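Local coordinates for protein fatty acid amide hydrolase (Candida albicans, PDB 6KVR) that probably hydrolyses amides of monocarboxylic acids to the free acid and ammonium, as a member of the amidase signature family, at residues L327-P337 / Y550-A561; Y5-L14 / K420-A429. All coordinates share one frame; numbering follows the deposited sequence.

Interaction 1: residues L327-P337 / Y550-A561; sequences LPMPWRDVSTP and YFDEEVLAAGKA
Two groups hold E553 OE2: the backbone N of R332, which donates to it at 2.9 Å in a nearly straight bond (167°), meeting the oxygen on its anti side, and R276, which adds a salt bridge from elsewhere in the chain. The other oxygen of the same carboxylate, E553 OE1, pairs with R332 NH2 at 3.1 Å, so one glutamate holds both the main chain and the side chain of a single arginine. The two charged groups do not share a plane, for the E553 carboxyl carbon lies over a face of the guanidinium. E554 takes the end of that group instead: NH1 donates to E554 OE1 and NH2 to E554 OE2 (3.2 Å), both oxygens close to the guanidinium plane. A bend in the R332 chain at chi3 (-60°) turns its tip to the start of helix 552-565, where a water accepts from NH2 and has the carbonyl O of Y550 as one of several possible acceptors.

The aliphatic part of E553 is used as well. Its CG sits over the centre of the W331 six-membered ring, 3.3 Å from the centroid and 7° off the normal, a CH-pi contact, while W331 NE1 is bonded to E307. Farther along, V334 CG1 meets A557 CB at 3.7 Å, and P337 packs on A557 and A558. At the other end SE of the selenomethionine M329 makes an oblique Met-aromatic contact with Y550, 4.8 Å from the ring centroid, and the second subunit packs on M329 and Y550. R276, which also bridges to D552, extends the network, so each charge probably moderates the field of the others, and the loop is tied to the helix by ionic and apolar contacts together.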
loop_
_atom_site.group_PDB
_atom_site.type_symbol
_atom_site.label_atom_id
_atom_site.label_comp_id
_atom_site.label_asym_id
_atom_site.label_seq_id
_atom_site.Cartn_x
_atom_site.Cartn_y
_atom_site.Cartn_z
ATOM N N LEU A 327 -3.511 4.090 -6.523
ATOM C CA LEU A 327 -3.151 5.348 -5.895
ATOM C C LEU A 327 -3.413 6.521 -6.838
ATOM O O LEU A 327 -3.090 6.450 -8.028
ATOM C CB LEU A 327 -1.678 5.351 -5.490
ATOM C CG LEU A 327 -1.168 4.348 -4.448
ATOM C CD1 LEU A 327 0.331 4.558 -4.208
ATOM C CD2 LEU A 327 -1.950 4.462 -3.147
ATOM N N PRO A 328 -3.992 7.619 -6.335
ATOM C CA PRO A 328 -4.090 8.844 -7.145
ATOM C C PRO A 328 -2.821 9.684 -7.028
ATOM O O PRO A 328 -2.822 10.789 -6.488
ATOM C CB PRO A 328 -5.320 9.538 -6.553
ATOM C CG PRO A 328 -5.344 9.100 -5.147
ATOM C CD PRO A 328 -4.785 7.705 -5.100
HETATM N N MSE A 329 -1.713 9.133 -7.504
HETATM C CA MSE A 329 -0.480 9.886 -7.531
HETATM C C MSE A 329 -0.129 10.147 -8.992
HETATM O O MSE A 329 0.082 9.218 -9.782
HETATM C CB MSE A 329 0.601 9.161 -6.729
HETATM C CG MSE A 329 1.431 8.075 -7.368
HETATM SE SE MSE A 329 3.225 8.186 -6.566
HETATM C CE MSE A 329 2.741 8.104 -4.648
ATOM N N PRO A 330 -0.158 11.426 -9.353
ATOM C CA PRO A 330 -0.019 11.812 -10.763
ATOM C C PRO A 330 1.280 11.304 -11.358
ATOM O O PRO A 330 2.302 11.208 -10.678
ATOM C CB PRO A 330 -0.030 13.345 -10.712
ATOM C CG PRO A 330 -0.734 13.679 -9.399
ATOM C CD PRO A 330 -0.373 12.575 -8.457
ATOM N N TRP A 331 1.230 10.980 -12.652
ATOM C CA TRP A 331 2.439 10.689 -13.412
ATOM C C TRP A 331 3.124 12.022 -13.707
ATOM O O TRP A 331 2.623 12.821 -14.507
ATOM C CB TRP A 331 2.093 9.928 -14.690
ATOM C CG TRP A 331 3.287 9.569 -15.518
ATOM C CD1 TRP A 331 3.756 10.241 -16.612
ATOM C CD2 TRP A 331 4.178 8.457 -15.315
ATOM N NE1 TRP A 331 4.877 9.615 -17.103
ATOM C CE2 TRP A 331 5.160 8.522 -16.323
ATOM C CE3 TRP A 331 4.247 7.423 -14.372
ATOM C CZ2 TRP A 331 6.196 7.586 -16.423
ATOM C CZ3 TRP A 331 5.279 6.494 -14.467
ATOM C CH2 TRP A 331 6.239 6.584 -15.488
ATOM N N ARG A 332 4.255 12.271 -13.044
ATOM C CA ARG A 332 4.926 13.561 -13.120
ATOM C C ARG A 332 5.660 13.747 -14.450
ATOM O O ARG A 332 6.094 12.790 -15.095
ATOM C CB ARG A 332 5.913 13.721 -11.964
ATOM C CG ARG A 332 5.242 14.051 -10.627
ATOM C CD ARG A 332 6.206 13.886 -9.477
ATOM N NE ARG A 332 6.721 12.524 -9.377
ATOM C CZ ARG A 332 7.955 12.169 -9.711
ATOM N NH1 ARG A 332 8.802 13.035 -10.240
ATOM N NH2 ARG A 332 8.346 10.912 -9.507
ATOM N N ASP A 333 5.813 15.007 -14.837
ATOM C CA ASP A 333 6.541 15.378 -16.039
ATOM C C ASP A 333 8.002 15.591 -15.666
ATOM O O ASP A 333 8.318 16.451 -14.840
ATOM C CB ASP A 333 5.942 16.636 -16.655
ATOM C CG ASP A 333 5.882 16.561 -18.161
ATOM O OD1 ASP A 333 6.918 16.272 -18.800
ATOM O OD2 ASP A 333 4.773 16.757 -18.702
ATOM N N VAL A 334 8.884 14.789 -16.251
ATOM C CA VAL A 334 10.285 14.725 -15.861
ATOM C C VAL A 334 11.137 14.846 -17.117
ATOM O O VAL A 334 10.828 14.229 -18.143
ATOM C CB VAL A 334 10.584 13.408 -15.108
ATOM C CG1 VAL A 334 12.060 13.059 -15.175
ATOM C CG2 VAL A 334 10.100 13.497 -13.660
ATOM N N SER A 335 12.199 15.647 -17.050
ATOM C CA SER A 335 13.053 15.826 -18.221
ATOM C C SER A 335 14.053 14.685 -18.330
ATOM O O SER A 335 14.432 14.068 -17.332
ATOM C CB SER A 335 13.803 17.159 -18.169
ATOM O OG SER A 335 14.204 17.471 -16.840
ATOM N N THR A 336 14.483 14.413 -19.550
ATOM C CA THR A 336 15.497 13.392 -19.754
ATOM C C THR A 336 16.838 13.890 -19.234
ATOM O O THR A 336 17.296 14.958 -19.651
ATOM C CB THR A 336 15.583 13.028 -21.225
ATOM O OG1 THR A 336 14.305 12.546 -21.656
ATOM C CG2 THR A 336 16.626 11.957 -21.447
ATOM N N PRO A 337 17.486 13.172 -18.322
ATOM C CA PRO A 337 18.725 13.673 -17.731
ATOM C C PRO A 337 19.916 13.425 -18.644
ATOM O O PRO A 337 19.865 12.625 -19.580
ATOM C CB PRO A 337 18.843 12.848 -16.450
ATOM C CG PRO A 337 18.278 11.514 -16.875
ATOM C CD PRO A 337 17.107 11.860 -17.765
ATOM N N TYR A 550 8.313 4.493 -6.233
ATOM C CA TYR A 550 7.422 5.528 -6.763
ATOM C C TYR A 550 8.155 6.595 -7.564
ATOM O O TYR A 550 7.578 7.639 -7.874
ATOM C CB TYR A 550 6.566 6.160 -5.656
ATOM C CG TYR A 550 5.631 5.116 -5.119
ATOM C CD1 TYR A 550 4.520 4.715 -5.856
ATOM C CD2 TYR A 550 5.905 4.462 -3.922
ATOM C CE1 TYR A 550 3.679 3.725 -5.396
ATOM C CE2 TYR A 550 5.071 3.463 -3.451
ATOM C CZ TYR A 550 3.965 3.098 -4.192
ATOM O OH TYR A 550 3.145 2.097 -3.722
ATOM N N PHE A 551 9.406 6.341 -7.933
ATOM C CA PHE A 551 10.132 7.206 -8.861
ATOM C C PHE A 551 10.195 6.594 -10.257
ATOM O O PHE A 551 11.209 6.711 -10.951
ATOM C CB PHE A 551 11.528 7.502 -8.321
ATOM C CG PHE A 551 11.537 8.475 -7.158
ATOM C CD1 PHE A 551 11.080 8.083 -5.899
ATOM C CD2 PHE A 551 11.992 9.784 -7.322
ATOM C CE1 PHE A 551 11.085 8.974 -4.820
ATOM C CE2 PHE A 551 12.005 10.680 -6.240
ATOM C CZ PHE A 551 11.550 10.274 -4.989
ATOM N N ASP A 552 9.110 5.914 -10.664
ATOM C CA ASP A 552 9.005 5.308 -11.995
ATOM C C ASP A 552 9.324 6.297 -13.111
ATOM O O ASP A 552 9.901 5.923 -14.143
ATOM C CB ASP A 552 7.588 4.764 -12.218
ATOM C CG ASP A 552 7.069 3.949 -11.045
ATOM O OD1 ASP A 552 6.969 4.464 -9.908
ATOM O OD2 ASP A 552 6.741 2.781 -11.280
ATOM N N GLU A 553 8.888 7.546 -12.950
ATOM C CA GLU A 553 9.069 8.542 -14.000
ATOM C C GLU A 553 10.547 8.764 -14.283
ATOM O O GLU A 553 10.972 8.776 -15.442
ATOM C CB GLU A 553 8.379 9.851 -13.596
ATOM C CG GLU A 553 6.850 9.727 -13.500
ATOM C CD GLU A 553 6.356 9.448 -12.067
ATOM O OE1 GLU A 553 7.057 8.749 -11.287
ATOM O OE2 GLU A 553 5.261 9.943 -11.712
ATOM N N GLU A 554 11.353 8.887 -13.227
ATOM C CA GLU A 554 12.796 9.034 -13.398
ATOM C C GLU A 554 13.417 7.790 -14.027
ATOM O O GLU A 554 14.379 7.902 -14.801
ATOM C CB GLU A 554 13.463 9.322 -12.048
ATOM C CG GLU A 554 13.330 10.762 -11.567
ATOM C CD GLU A 554 11.993 11.023 -10.878
ATOM O OE1 GLU A 554 11.755 12.168 -10.416
ATOM O OE2 GLU A 554 11.177 10.068 -10.797
ATOM N N VAL A 555 12.896 6.601 -13.699
ATOM C CA VAL A 555 13.436 5.374 -14.276
ATOM C C VAL A 555 13.328 5.422 -15.790
ATOM O O VAL A 555 14.308 5.189 -16.504
ATOM C CB VAL A 555 12.723 4.131 -13.711
ATOM C CG1 VAL A 555 13.128 2.900 -14.517
ATOM C CG2 VAL A 555 13.040 3.932 -12.212
ATOM N N LEU A 556 12.134 5.747 -16.302
ATOM C CA LEU A 556 11.926 5.788 -17.748
ATOM C C LEU A 556 12.722 6.915 -18.391
ATOM O O LEU A 556 13.242 6.757 -19.502
ATOM C CB LEU A 556 10.439 5.939 -18.065
ATOM C CG LEU A 556 9.604 4.699 -17.719
ATOM C CD1 LEU A 556 8.184 4.737 -18.307
ATOM C CD2 LEU A 556 10.335 3.451 -18.160
ATOM N N ALA A 557 12.810 8.067 -17.717
ATOM C CA ALA A 557 13.551 9.192 -18.278
ATOM C C ALA A 557 15.020 8.833 -18.453
ATOM O O ALA A 557 15.615 9.094 -19.506
ATOM C CB ALA A 557 13.397 10.426 -17.382
ATOM N N ALA A 558 15.620 8.225 -17.426
ATOM C CA ALA A 558 17.006 7.790 -17.529
ATOM C C ALA A 558 17.142 6.611 -18.479
ATOM O O ALA A 558 18.133 6.507 -19.212
ATOM C CB ALA A 558 17.547 7.425 -16.157
ATOM N N GLY A 559 16.166 5.704 -18.477
ATOM C CA GLY A 559 16.174 4.647 -19.471
ATOM C C GLY A 559 16.245 5.204 -20.878
ATOM O O GLY A 559 16.946 4.664 -21.737
ATOM N N LYS A 560 15.550 6.314 -21.119
ATOM C CA LYS A 560 15.558 6.929 -22.440
ATOM C C LYS A 560 16.941 7.476 -22.789
ATOM O O LYS A 560 17.422 7.295 -23.913
ATOM C CB LYS A 560 14.500 8.027 -22.488
ATOM C CG LYS A 560 14.175 8.542 -23.875
ATOM C CD LYS A 560 13.410 9.858 -23.763
ATOM C CE LYS A 560 12.314 9.798 -22.679
ATOM N NZ LYS A 560 11.034 9.156 -23.135
ATOM N N ALA A 561 17.606 8.125 -21.830
ATOM C CA ALA A 561 18.979 8.576 -22.044
ATOM C C ALA A 561 19.914 7.412 -22.350
ATOM O O ALA A 561 20.768 7.515 -23.241
ATOM C CB ALA A 561 19.472 9.338 -20.814
HETATM O O HOH W 1 5.741 9.500 -8.686
#

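Interaction 2: residues Y5-L14 / K420-A429; sequences YETFLNKDPL and KWNLNYGEGA
W421 CG stands anti to its backbone N (chi1 177°) and F8 CG anti to its carbonyl carbon (chi1 -68°), torsions that leave the two side chains side by side and pointing the same way. The indole edge is thereby set against the phenyl face in a T-shaped pair, with planes at 68° and W421 CH2 above the centre of the F8 ring. The nearest carbons of the two rings, F8 CD1 and W421 CZ3, are 3.4 Å apart.

The N424 amide makes two of the three direct hydrogen bonds between the segments. Its OD1 accepts from K11 N at 2.8 Å, in the carbonyl plane, and from D12 N at 2.9 Å, which comes in from above that plane. Its ND2 donates to K420 O at 2.9 Å, a bond lying near the amide plane, and with both ends engaged the amide is held against rotation. One side chain thus ties the K11-D12 main chain to K420 in helix 417-423. Beyond it, A429 N donates to K11 O at 3.1 Å. D12 folds back on its own loop in an Asx turn, OD2 accepting from L14 N, while OD1 is bonded to Y17 and N401. L14 packs on the helix, its CD2 meeting L423 CD1 at 3.7 Å and its CD1 lying against the aliphatic part of K420.

The N-terminal loop, ahead of helix 20-40, therefore packs against helix 417-423 and the residues that follow. Helix 522-529 borders the aromatic pair, with K522 touching F8 and L523 touching W421, and W421 NE1 is bonded to Y479 O.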
loop_
_atom_site.group_PDB
_atom_site.type_symbol
_atom_site.label_atom_id
_atom_site.label_comp_id
_atom_site.label_asym_id
_atom_site.label_seq_id
_atom_site.Cartn_x
_atom_site.Cartn_y
_atom_site.Cartn_z
ATOM N N TYR A 5 16.610 -31.413 -11.415
ATOM C CA TYR A 5 15.633 -30.584 -10.719
ATOM C C TYR A 5 14.785 -31.380 -9.723
ATOM O O TYR A 5 14.288 -30.793 -8.748
ATOM C CB TYR A 5 14.751 -29.859 -11.748
ATOM C CG TYR A 5 13.538 -30.640 -12.201
ATOM C CD1 TYR A 5 13.666 -31.743 -13.039
ATOM C CD2 TYR A 5 12.261 -30.280 -11.783
ATOM C CE1 TYR A 5 12.541 -32.463 -13.459
ATOM C CE2 TYR A 5 11.133 -31.001 -12.191
ATOM C CZ TYR A 5 11.282 -32.086 -13.028
ATOM O OH TYR A 5 10.169 -32.793 -13.433
ATOM N N GLU A 6 14.644 -32.707 -9.913
ATOM C CA GLU A 6 13.775 -33.508 -9.047
ATOM C C GLU A 6 14.247 -33.557 -7.594
ATOM O O GLU A 6 13.422 -33.786 -6.702
ATOM C CB GLU A 6 13.641 -34.945 -9.570
ATOM C CG GLU A 6 12.844 -35.078 -10.852
ATOM C CD GLU A 6 13.742 -35.205 -12.070
ATOM O OE1 GLU A 6 14.944 -34.862 -11.965
ATOM O OE2 GLU A 6 13.251 -35.650 -13.132
ATOM N N THR A 7 15.541 -33.364 -7.321
ATOM C CA THR A 7 15.984 -33.380 -5.928
ATOM C C THR A 7 15.500 -32.165 -5.133
ATOM O O THR A 7 15.599 -32.175 -3.901
ATOM C CB THR A 7 17.519 -33.486 -5.836
ATOM O OG1 THR A 7 18.121 -32.207 -6.052
ATOM C CG2 THR A 7 18.063 -34.462 -6.872
ATOM N N PHE A 8 14.967 -31.128 -5.790
ATOM C CA PHE A 8 14.360 -30.014 -5.059
ATOM C C PHE A 8 12.909 -30.265 -4.678
ATOM O O PHE A 8 12.368 -29.501 -3.869
ATOM C CB PHE A 8 14.403 -28.727 -5.882
ATOM C CG PHE A 8 15.780 -28.180 -6.086
ATOM C CD1 PHE A 8 16.583 -28.657 -7.109
ATOM C CD2 PHE A 8 16.265 -27.173 -5.267
ATOM C CE1 PHE A 8 17.849 -28.149 -7.304
ATOM C CE2 PHE A 8 17.528 -26.663 -5.463
ATOM C CZ PHE A 8 18.326 -27.166 -6.478
ATOM N N LEU A 9 12.270 -31.297 -5.232
ATOM C CA LEU A 9 10.821 -31.494 -5.108
ATOM C C LEU A 9 10.444 -32.211 -3.820
ATOM O O LEU A 9 9.732 -33.213 -3.835
ATOM C CB LEU A 9 10.299 -32.251 -6.324
ATOM C CG LEU A 9 10.769 -31.735 -7.691
ATOM C CD1 LEU A 9 10.189 -32.584 -8.810
ATOM C CD2 LEU A 9 10.408 -30.270 -7.879
ATOM N N ASN A 10 10.884 -31.688 -2.677
ATOM C CA ASN A 10 10.673 -32.358 -1.399
ATOM C C ASN A 10 9.850 -31.513 -0.432
ATOM O O ASN A 10 9.893 -31.746 0.777
ATOM C CB ASN A 10 12.016 -32.720 -0.765
ATOM C CG ASN A 10 12.767 -31.491 -0.268
ATOM O OD1 ASN A 10 12.787 -30.442 -0.934
ATOM N ND2 ASN A 10 13.390 -31.610 0.903
ATOM N N LYS A 11 9.111 -30.528 -0.935
ATOM C CA LYS A 11 8.315 -29.661 -0.079
ATOM C C LYS A 11 6.818 -29.825 -0.298
ATOM O O LYS A 11 6.041 -29.509 0.608
ATOM C CB LYS A 11 8.702 -28.185 -0.300
ATOM C CG LYS A 11 10.184 -27.865 -0.056
ATOM C CD LYS A 11 10.589 -28.163 1.388
ATOM C CE LYS A 11 11.832 -27.388 1.808
ATOM N NZ LYS A 11 12.754 -27.193 0.645
ATOM N N ASP A 12 6.401 -30.300 -1.469
ATOM C CA ASP A 12 4.993 -30.552 -1.762
ATOM C C ASP A 12 4.956 -31.921 -2.430
ATOM O O ASP A 12 5.605 -32.113 -3.481
ATOM C CB ASP A 12 4.408 -29.446 -2.654
ATOM C CG ASP A 12 2.892 -29.597 -2.909
ATOM O OD1 ASP A 12 2.206 -28.543 -3.072
ATOM O OD2 ASP A 12 2.382 -30.746 -2.944
ATOM N N PRO A 13 4.249 -32.901 -1.866
ATOM C CA PRO A 13 4.255 -34.241 -2.472
ATOM C C PRO A 13 3.543 -34.302 -3.812
ATOM O O PRO A 13 3.806 -35.231 -4.589
ATOM C CB PRO A 13 3.560 -35.114 -1.414
ATOM C CG PRO A 13 2.728 -34.162 -0.594
ATOM C CD PRO A 13 3.470 -32.847 -0.612
ATOM N N LEU A 14 2.667 -33.340 -4.117
ATOM C CA LEU A 14 2.040 -33.239 -5.439
ATOM C C LEU A 14 1.142 -34.445 -5.744
ATOM O O LEU A 14 1.057 -34.904 -6.885
ATOM C CB LEU A 14 3.095 -33.069 -6.536
ATOM C CG LEU A 14 4.109 -31.920 -6.456
ATOM C CD1 LEU A 14 5.146 -32.113 -7.540
ATOM C CD2 LEU A 14 3.434 -30.552 -6.601
ATOM N N LYS A 420 5.636 -28.208 -11.108
ATOM C CA LYS A 420 6.231 -28.962 -10.009
ATOM C C LYS A 420 7.354 -28.163 -9.347
ATOM O O LYS A 420 7.488 -28.151 -8.121
ATOM C CB LYS A 420 6.764 -30.297 -10.533
ATOM C CG LYS A 420 5.699 -31.195 -11.182
ATOM C CD LYS A 420 6.322 -32.498 -11.715
ATOM C CE LYS A 420 5.266 -33.525 -12.100
ATOM N NZ LYS A 420 5.862 -34.749 -12.734
ATOM N N TRP A 421 8.161 -27.483 -10.158
ATOM C CA TRP A 421 9.257 -26.686 -9.628
ATOM C C TRP A 421 8.745 -25.578 -8.696
ATOM O O TRP A 421 9.214 -25.448 -7.560
ATOM C CB TRP A 421 10.068 -26.108 -10.799
ATOM C CG TRP A 421 11.171 -25.213 -10.379
ATOM C CD1 TRP A 421 11.184 -23.846 -10.442
ATOM C CD2 TRP A 421 12.421 -25.600 -9.786
ATOM N NE1 TRP A 421 12.375 -23.361 -9.945
ATOM C CE2 TRP A 421 13.145 -24.414 -9.527
ATOM C CE3 TRP A 421 12.999 -26.829 -9.457
ATOM C CZ2 TRP A 421 14.428 -24.426 -8.966
ATOM C CZ3 TRP A 421 14.270 -26.841 -8.892
ATOM C CH2 TRP A 421 14.969 -25.649 -8.652
ATOM N N ASN A 422 7.794 -24.754 -9.161
ATOM C CA ASN A 422 7.400 -23.611 -8.334
ATOM C C ASN A 422 6.492 -24.015 -7.179
ATOM O O ASN A 422 6.447 -23.308 -6.166
ATOM C CB ASN A 422 6.728 -22.513 -9.185
ATOM C CG ASN A 422 5.270 -22.799 -9.483
ATOM O OD1 ASN A 422 4.386 -22.666 -8.618
ATOM N ND2 ASN A 422 5.000 -23.184 -10.716
ATOM N N LEU A 423 5.783 -25.144 -7.295
ATOM C CA LEU A 423 5.026 -25.649 -6.155
ATOM C C LEU A 423 5.937 -26.093 -5.020
ATOM O O LEU A 423 5.473 -26.199 -3.881
ATOM C CB LEU A 423 4.112 -26.797 -6.594
ATOM C CG LEU A 423 2.963 -26.306 -7.487
ATOM C CD1 LEU A 423 2.129 -27.463 -8.044
ATOM C CD2 LEU A 423 2.088 -25.296 -6.728
ATOM N N ASN A 424 7.228 -26.313 -5.284
ATOM C CA ASN A 424 8.171 -26.688 -4.232
ATOM C C ASN A 424 9.077 -25.531 -3.791
ATOM O O ASN A 424 10.060 -25.767 -3.075
ATOM C CB ASN A 424 9.014 -27.879 -4.699
ATOM C CG ASN A 424 8.268 -29.199 -4.551
ATOM O OD1 ASN A 424 8.392 -29.880 -3.521
ATOM N ND2 ASN A 424 7.461 -29.548 -5.560
ATOM N N TYR A 425 8.715 -24.287 -4.136
ATOM C CA TYR A 425 9.611 -23.135 -3.973
ATOM C C TYR A 425 10.021 -22.862 -2.528
ATOM O O TYR A 425 11.211 -22.655 -2.241
ATOM C CB TYR A 425 8.960 -21.886 -4.544
ATOM C CG TYR A 425 9.615 -21.506 -5.822
ATOM C CD1 TYR A 425 10.886 -21.978 -6.116
ATOM C CD2 TYR A 425 8.972 -20.693 -6.746
ATOM C CE1 TYR A 425 11.516 -21.646 -7.293
ATOM C CE2 TYR A 425 9.588 -20.365 -7.938
ATOM C CZ TYR A 425 10.860 -20.851 -8.208
ATOM O OH TYR A 425 11.490 -20.515 -9.389
ATOM N N GLY A 426 9.071 -22.730 -1.624
ATOM C CA GLY A 426 9.506 -22.214 -0.323
ATOM C C GLY A 426 9.512 -23.357 0.675
ATOM O O GLY A 426 10.409 -24.208 0.660
ATOM N N GLU A 427 8.480 -23.422 1.511
ATOM C CA GLU A 427 8.165 -24.641 2.237
ATOM C C GLU A 427 7.008 -25.399 1.584
ATOM O O GLU A 427 6.320 -26.177 2.252
ATOM C CB GLU A 427 7.871 -24.324 3.707
ATOM C CG GLU A 427 9.038 -23.611 4.428
ATOM C CD GLU A 427 8.840 -23.493 5.940
ATOM O OE1 GLU A 427 8.709 -24.536 6.613
ATOM O OE2 GLU A 427 8.835 -22.356 6.468
ATOM N N GLY A 428 6.779 -25.177 0.285
ATOM C CA GLY A 428 5.775 -25.891 -0.482
ATOM C C GLY A 428 4.403 -25.981 0.159
ATOM O O GLY A 428 3.729 -24.963 0.359
ATOM N N ALA A 429 3.976 -27.203 0.492
ATOM C CA ALA A 429 2.620 -27.405 0.982
ATOM C C ALA A 429 2.453 -27.077 2.462
ATOM O O ALA A 429 1.369 -27.316 3.007
ATOM C CB ALA A 429 2.171 -28.848 0.725
HETATM O O HOH W 2 13.022 -27.302 -2.514
HETATM O O HOH W 3 12.398 -24.605 -1.183
#

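In the fold
Together the contacts illustrate how a large enzyme chain secures its peripheral loops to helices far away in sequence. Interactions 1 and 2 lie on opposite sides of the chain's centre, their own centres 39 Å apart and their nearest atoms about 24 Å, so neither touches the other. Their segments alternate along the chain. Interaction 1 is away from the predicted catalytic residues K158, S233 and S257, but it borders the second subunit. Interaction 2, which no other chain of the assembly touches, lies closer to the probable substrate site: the side chain of L423 is about 11 Å from that of L207, a predicted substrate-binding residue.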